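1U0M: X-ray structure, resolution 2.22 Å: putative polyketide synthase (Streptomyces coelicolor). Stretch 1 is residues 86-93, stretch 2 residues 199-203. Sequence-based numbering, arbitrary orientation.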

# COMPACT_ATOMS: atom_id res chain seq x y z
N SER A 86 17.85 -2.83 -10.73
CA SER A 86 18.93 -2.24 -11.52
C SER A 86 18.69 -0.80 -11.98
O SER A 86 19.60 -0.17 -12.51
N ARG A 87 17.48 -0.27 -11.77
CA ARG A 87 17.21 1.10 -12.22
C ARG A 87 16.86 2.11 -11.13
O ARG A 87 17.28 3.27 -11.18
N VAL A 88 16.07 1.70 -10.14
CA VAL A 88 15.64 2.62 -9.09
C VAL A 88 16.76 3.37 -8.37
O VAL A 88 16.71 4.60 -8.26
N PRO A 89 17.79 2.66 -7.87
CA PRO A 89 18.92 3.26 -7.15
C PRO A 89 19.47 4.59 -7.70
O PRO A 89 19.51 5.60 -6.99
N ALA A 90 19.88 4.58 -8.96
CA ALA A 90 20.42 5.79 -9.59
C ALA A 90 19.49 6.97 -9.43
O ALA A 90 19.91 8.06 -9.02
N VAL A 91 18.22 6.77 -9.74
CA VAL A 91 17.25 7.86 -9.66
C VAL A 91 17.10 8.41 -8.25
O VAL A 91 17.04 9.62 -8.07
N ILE A 92 17.03 7.53 -7.26
CA ILE A 92 16.91 7.97 -5.88
C ILE A 92 18.09 8.88 -5.56
O ILE A 92 17.93 9.95 -4.97
N GLN A 93 19.28 8.45 -5.98
CA GLN A 93 20.50 9.21 -5.75
C GLN A 93 20.33 10.67 -6.17
O GLN A 93 20.33 11.58 -5.33
N GLY A 199 8.36 4.34 -16.56
CA GLY A 199 9.13 5.46 -16.04
C GLY A 199 9.35 5.35 -14.54
O GLY A 199 8.57 4.71 -13.84
N ILE A 200 10.41 5.98 -14.05
CA ILE A 200 10.74 5.96 -12.63
C ILE A 200 11.01 7.38 -12.10
O ILE A 200 11.78 8.13 -12.68
N ALA A 201 10.36 7.73 -11.00
CA ALA A 201 10.55 9.04 -10.40
C ALA A 201 10.84 8.94 -8.91
O ALA A 201 10.30 8.06 -8.23
N ALA A 202 11.68 9.84 -8.43
CA ALA A 202 12.08 9.90 -7.02
C ALA A 202 12.26 11.36 -6.64
O ALA A 202 13.00 12.10 -7.30
N ALA A 203 11.58 11.79 -5.59
CA ALA A 203 11.66 13.17 -5.14
C ALA A 203 11.69 13.24 -3.63
O ALA A 203 11.03 12.46 -2.95

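The rule of this contact is a helix laid on a strand with small and branched aliphatic groups between them and no hydrogen bond across. The axes approach to 7.4 Å and run at 35° to each other in the same general direction, so the helix can follow the strand for more than one turn. Along the strand, side chains alternate: Ile200 and Ala202 point toward the helix, while Ala201 and Ala203 point away.

Ile200 covers the most surface. With chi1 m and chi2 t, its chain is extended, and its CD1 reaches the turn of the helix that carries Arg87 and Val88, lying 3.6 Å from CB of Arg87 and 4.4 Å from CG2 of Val88. CG2 of Ile200 lies between Val88 and Val91, 4.5 Å from CG2 of Val88 and 4.2 Å from CG2 of Val91. One beta-branched residue thus spans two levels of the helix.

Val91 is the helix's main answer. Its CB points toward the strand, and with chi1 t, CG1 of Val91 lies 3.7 Å from CB of Ala202 and 4.1 Å from O of Ile200, while CG2 of Val91 meets CG2 of Ile200 at 4.2 Å. Val88, also t, points sideways and contributes less.

Ala202 shows what a short side chain permits. The backbones draw close here, with CA of Ile92 5.3 Å from CA of Ala202, and the alanine methyl sits 3.8 Å (its CB) from CA of Ile92. Ile92 itself, m then t, directs its CB away from the strand, yet its CG1 still passes 4.1 Å from CB of Ala202.

Polarity is kept to the margin. Arg87 starts toward the strand and lends its CB to Ile200, but the chain then leads away, and its guanidinium nitrogens find hydrogen bonds elsewhere in the structure. The side-chain packing is aliphatic, with some contact to the backbone.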

# COMPACT_ATOMS: atom_id res chain seq x y z
CB SER A 86 19.23 -3.12 -12.74
OG SER A 86 18.06 -3.40 -13.48
CB ARG A 87 16.10 1.10 -13.27
CG ARG A 87 16.39 0.31 -14.53
CD ARG A 87 15.19 0.38 -15.47
NE ARG A 87 15.31 -0.51 -16.62
CZ ARG A 87 15.93 -0.19 -17.75
NH1 ARG A 87 16.49 1.00 -17.88
NH2 ARG A 87 15.96 -1.07 -18.75
CB VAL A 88 14.74 1.88 -8.07
CG1 VAL A 88 14.30 2.84 -6.98
CG2 VAL A 88 13.51 1.32 -8.78
CB PRO A 89 19.96 2.14 -7.19
CG PRO A 89 19.11 0.93 -7.03
CD PRO A 89 17.96 1.20 -7.99
CB ALA A 90 20.68 5.54 -11.05
CB VAL A 91 15.88 7.42 -10.19
CG1 VAL A 91 14.91 8.59 -10.15
CG2 VAL A 91 16.02 6.89 -11.61
CB ILE A 92 16.89 6.77 -4.91
CG1 ILE A 92 15.51 6.10 -4.95
CG2 ILE A 92 17.22 7.23 -3.50
CD1 ILE A 92 15.40 4.84 -4.11
CB GLN A 93 21.65 8.60 -6.55
CG GLN A 93 22.96 9.26 -6.26
CD GLN A 93 23.41 9.02 -4.83
OE1 GLN A 93 23.82 7.91 -4.48
NE2 GLN A 93 23.32 10.06 -4.00
CB ILE A 200 11.98 5.10 -12.37
CG1 ILE A 200 11.74 3.67 -12.87
CG2 ILE A 200 12.31 5.09 -10.87
CD1 ILE A 200 12.96 2.80 -12.86
CB ALA A 201 9.32 9.90 -10.63
CB ALA A 202 13.39 9.14 -6.81
CB ALA A 203 10.48 13.96 -5.67